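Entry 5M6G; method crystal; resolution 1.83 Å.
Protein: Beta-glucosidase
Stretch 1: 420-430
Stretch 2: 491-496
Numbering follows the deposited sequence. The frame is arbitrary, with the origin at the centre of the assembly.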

ATOM      1  N   GLY A 420      30.626  13.955   9.642  1.00 24.00           N
ATOM      2  CA  GLY A 420      30.843  15.328   9.237  1.00 21.73           C
ATOM      3  C   GLY A 420      30.796  15.497   7.736  1.00 19.78           C
ATOM      4  O   GLY A 420      30.695  16.621   7.243  1.00 19.90           O
ATOM      5  N   VAL A 421      30.872  14.385   6.998  1.00 15.90           N
ATOM      6  CA  VAL A 421      30.818  14.464   5.544  1.00 17.63           C
ATOM      7  C   VAL A 421      29.501  15.081   5.087  1.00 18.07           C
ATOM      8  O   VAL A 421      29.462  15.809   4.082  1.00 16.02           O
ATOM      9  CB  VAL A 421      31.063  13.071   4.919  1.00 21.16           C
ATOM     10  CG1 VAL A 421      30.039  12.048   5.427  1.00 17.45           C
ATOM     11  CG2 VAL A 421      31.060  13.154   3.393  1.00 21.74           C
ATOM     12  N   LEU A 422      28.418  14.856   5.832  1.00 14.81           N
ATOM     13  CA  LEU A 422      27.130  15.459   5.485  1.00 17.07           C
ATOM     14  C   LEU A 422      26.867  16.659   6.391  1.00 19.36           C
ATOM     15  O   LEU A 422      27.259  16.651   7.558  1.00 19.97           O
ATOM     16  CB  LEU A 422      25.991  14.431   5.598  1.00 16.06           C
ATOM     17  CG  LEU A 422      26.009  13.264   4.602  1.00 15.76           C
ATOM     18  CD1 LEU A 422      24.758  12.383   4.762  1.00 14.78           C
ATOM     19  CD2 LEU A 422      26.122  13.766   3.174  1.00 16.54           C
ATOM     20  N   PRO A 423      26.218  17.703   5.855  1.00 18.41           N
ATOM     21  CA  PRO A 423      25.761  17.816   4.464  1.00 16.73           C
ATOM     22  C   PRO A 423      26.897  18.091   3.484  1.00 19.33           C
ATOM     23  O   PRO A 423      27.893  18.712   3.844  1.00 17.35           O
ATOM     24  CB  PRO A 423      24.791  19.001   4.502  1.00 19.32           C
ATOM     25  CG  PRO A 423      25.234  19.816   5.654  1.00 19.50           C
ATOM     26  CD  PRO A 423      25.810  18.861   6.670  1.00 18.85           C
ATOM     27  N   LEU A 424      26.739  17.611   2.257  1.00 19.66           N
ATOM     28  CA  LEU A 424      27.695  17.916   1.204  1.00 20.04           C
ATOM     29  C   LEU A 424      27.541  19.362   0.762  1.00 24.05           C
ATOM     30  O   LEU A 424      26.426  19.882   0.653  1.00 19.71           O
ATOM     31  CB  LEU A 424      27.484  16.988   0.008  1.00 18.06           C
ATOM     32  CG  LEU A 424      27.637  15.488   0.254  1.00 21.60           C
ATOM     33  CD1 LEU A 424      27.172  14.723  -0.980  1.00 20.86           C
ATOM     34  CD2 LEU A 424      29.065  15.126   0.633  1.00 19.40           C
ATOM     35  N   ALA A 425      28.668  20.013   0.496  1.00 20.96           N
ATOM     36  CA  ALA A 425      28.632  21.386   0.023  1.00 26.86           C
ATOM     37  C   ALA A 425      28.164  21.439  -1.422  1.00 25.96           C
ATOM     38  O   ALA A 425      28.303  20.478  -2.184  1.00 24.94           O
ATOM     39  CB  ALA A 425      30.015  22.032   0.141  1.00 25.52           C
ATOM     40  N   LYS A 426      27.582  22.573  -1.790  1.00 32.25           N
ATOM     41  CA  LYS A 426      27.453  22.956  -3.194  1.00 36.62           C
ATOM     42  C   LYS A 426      28.579  23.925  -3.558  1.00 39.53           C
ATOM     43  O   LYS A 426      28.354  25.093  -3.882  1.00 45.75           O
ATOM     44  CB  LYS A 426      26.080  23.574  -3.454  1.00 36.20           C
ATOM     45  CG  LYS A 426      24.903  22.804  -2.870  1.00 27.55           C
ATOM     46  CD  LYS A 426      23.646  23.660  -2.904  1.00 28.71           C
ATOM     47  CE  LYS A 426      22.523  23.053  -2.082  1.00 27.30           C
ATOM     48  NZ  LYS A 426      21.325  23.949  -2.052  1.00 29.96           N
ATOM     49  N   ASP A 427      29.819  23.432  -3.468  1.00 41.39           N
ATOM     50  CA  ASP A 427      30.990  24.287  -3.641  1.00 33.85           C
ATOM     51  C   ASP A 427      31.654  24.160  -5.005  1.00 47.32           C
ATOM     52  O   ASP A 427      32.425  25.050  -5.380  1.00 54.41           O
ATOM     53  CB  ASP A 427      32.038  23.999  -2.553  1.00 39.68           C
ATOM     54  CG  ASP A 427      32.497  22.541  -2.539  1.00 44.25           C
ATOM     55  OD1 ASP A 427      32.238  21.812  -3.525  1.00 42.53           O
ATOM     56  OD2 ASP A 427      33.125  22.122  -1.534  1.00 39.33           O
ATOM     57  N   GLY A 428      31.400  23.084  -5.741  1.00 39.47           N
ATOM     58  CA  GLY A 428      31.968  22.903  -7.065  1.00 29.22           C
ATOM     59  C   GLY A 428      32.943  21.748  -7.215  1.00 37.08           C
ATOM     60  O   GLY A 428      33.277  21.403  -8.359  1.00 39.24           O
ATOM     61  N   GLY A 429      33.428  21.130  -6.134  1.00 32.97           N
ATOM     62  CA  GLY A 429      34.341  20.004  -6.279  1.00 33.70           C
ATOM     63  C   GLY A 429      33.649  18.777  -6.849  1.00 27.98           C
ATOM     64  O   GLY A 429      32.452  18.577  -6.673  1.00 25.62           O
ATOM     65  N   LYS A 430      34.421  17.952  -7.559  1.00 24.21           N
ATOM     66  CA  LYS A 430      33.878  16.756  -8.197  1.00 20.39           C
ATOM     67  C   LYS A 430      33.245  15.822  -7.170  1.00 19.09           C
ATOM     68  O   LYS A 430      33.811  15.576  -6.103  1.00 20.83           O
ATOM     69  CB  LYS A 430      34.986  15.986  -8.914  1.00 26.05           C
ATOM     70  CG  LYS A 430      35.649  16.678 -10.058  1.00 33.81           C
ATOM     71  CD  LYS A 430      37.055  16.135 -10.212  1.00 25.69           C
ATOM     72  CE  LYS A 430      37.038  14.650 -10.494  1.00 29.52           C
ATOM     73  NZ  LYS A 430      38.360  14.215 -11.031  1.00 25.80           N
ATOM     74  N   TYR A 491      38.192  13.011  -5.972  1.00 22.75           N
ATOM     75  CA  TYR A 491      36.805  13.361  -5.691  1.00 18.88           C
ATOM     76  C   TYR A 491      36.655  13.835  -4.251  1.00 22.14           C
ATOM     77  O   TYR A 491      37.357  13.368  -3.349  1.00 18.56           O
ATOM     78  CB  TYR A 491      35.893  12.157  -5.958  1.00 16.85           C
ATOM     79  CG  TYR A 491      35.733  11.879  -7.437  1.00 19.23           C
ATOM     80  CD1 TYR A 491      36.672  11.120  -8.135  1.00 17.51           C
ATOM     81  CD2 TYR A 491      34.654  12.400  -8.139  1.00 14.17           C
ATOM     82  CE1 TYR A 491      36.524  10.883  -9.494  1.00 18.62           C
ATOM     83  CE2 TYR A 491      34.501  12.173  -9.482  1.00 15.91           C
ATOM     84  CZ  TYR A 491      35.430  11.419 -10.159  1.00 17.34           C
ATOM     85  OH  TYR A 491      35.249  11.217 -11.507  1.00 15.84           O
ATOM     86  N   ARG A 492      35.733  14.772  -4.030  1.00 15.85           N
ATOM     87  CA  ARG A 492      35.576  15.287  -2.678  1.00 20.05           C
ATOM     88  C   ARG A 492      34.691  14.401  -1.818  1.00 22.66           C
ATOM     89  O   ARG A 492      34.823  14.425  -0.589  1.00 17.36           O
ATOM     90  CB  ARG A 492      35.040  16.716  -2.699  1.00 20.09           C
ATOM     91  CG  ARG A 492      33.597  16.852  -3.067  1.00 28.10           C
ATOM     92  CD  ARG A 492      33.142  18.277  -2.837  1.00 33.77           C
ATOM     93  NE  ARG A 492      32.144  18.699  -3.810  1.00 30.96           N
ATOM     94  CZ  ARG A 492      30.846  18.781  -3.556  1.00 31.58           C
ATOM     95  NH1 ARG A 492      30.399  18.470  -2.350  1.00 30.33           N
ATOM     96  NH2 ARG A 492      30.001  19.189  -4.503  1.00 28.81           N
ATOM     97  N   ALA A 493      33.814  13.608  -2.430  1.00 15.56           N
ATOM     98  CA  ALA A 493      32.996  12.650  -1.693  1.00 17.29           C
ATOM     99  C   ALA A 493      32.447  11.644  -2.686  1.00 14.89           C
ATOM    100  O   ALA A 493      32.336  11.927  -3.880  1.00 16.54           O
ATOM    101  CB  ALA A 493      31.852  13.327  -0.934  1.00 14.29           C
ATOM    102  N   ALA A 494      32.108  10.460  -2.179  1.00 15.94           N
ATOM    103  CA  ALA A 494      31.497   9.422  -2.996  1.00 14.93           C
ATOM    104  C   ALA A 494      30.208   8.968  -2.330  1.00 12.03           C
ATOM    105  O   ALA A 494      30.187   8.726  -1.119  1.00 13.47           O
ATOM    106  CB  ALA A 494      32.443   8.229  -3.197  1.00 13.65           C
ATOM    107  N   ILE A 495      29.146   8.842  -3.126  1.00 15.55           N
ATOM    108  CA  ILE A 495      27.816   8.474  -2.645  1.00 14.17           C
ATOM    109  C   ILE A 495      27.452   7.132  -3.260  1.00 13.43           C
ATOM    110  O   ILE A 495      27.410   6.998  -4.487  1.00 16.81           O
ATOM    111  CB  ILE A 495      26.763   9.539  -3.003  1.00 15.41           C
ATOM    112  CG1 ILE A 495      27.192  10.903  -2.467  1.00 14.80           C
ATOM    113  CG2 ILE A 495      25.375   9.143  -2.460  1.00 14.77           C
ATOM    114  CD1 ILE A 495      26.500  12.056  -3.159  1.00 16.11           C
ATOM    115  N   ALA A 496      27.167   6.146  -2.413  1.00 12.22           N
ATOM    116  CA  ALA A 496      26.824   4.802  -2.860  1.00 13.40           C
ATOM    117  C   ALA A 496      25.364   4.547  -2.505  1.00 12.80           C
ATOM    118  O   ALA A 496      25.027   4.381  -1.331  1.00 13.52           O
ATOM    119  CB  ALA A 496      27.737   3.758  -2.217  1.00 12.53           C
TER

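An irregular loop, 420-430, is held against the start of 491-496 chiefly by one arginine, which binds three of the loop's carbonyls and pairs with a carboxylate, together with a small apolar patch and a lysine packed over a tyrosine ring. Arg492 anchors the backbone: its N donates to Lys430 O (2.9 Å, nearly straight). Its side chain, CB pointing toward the loop, reaches Gly429 O through NE (2.9 Å), with a weak second bond from NH2 to Gly429 O (3.3 Å), and Ala425 O through NH1 (2.9 Å, also weak). Asp427 OD1 lies over a face of the guanidinium, 3.1 Å from Arg492 NE; this salt bridge rests on charge alone, since no N-H points at the oxygen. Arginine suits 492: its several N-H donors serve more than one carbonyl while its charge pairs with Asp427. The same OD1 accepts a hydrogen bond from Gly429 N (2.9 Å), within the loop. Glycine suits position 429: a CB there would sit 3.1 Å from Arg492 CD. Lys430 lays CE and its ammonium NZ over one face of the Tyr491 ring, CE 3.7 Å and NZ 4.4 Å from the centroid, combining CH-pi and cation-pi contact. Buried, branched Leu424 meets two neighbours with its two methyls, CD2 3.7 Å from Ala493 CB and CD1 3.5 Å from Ile495 CD1; the short Ala493 side chain also meets Val421 (CG2 to CB, 4.4 Å). Between them the stretches bury 497 Å², both sides summed.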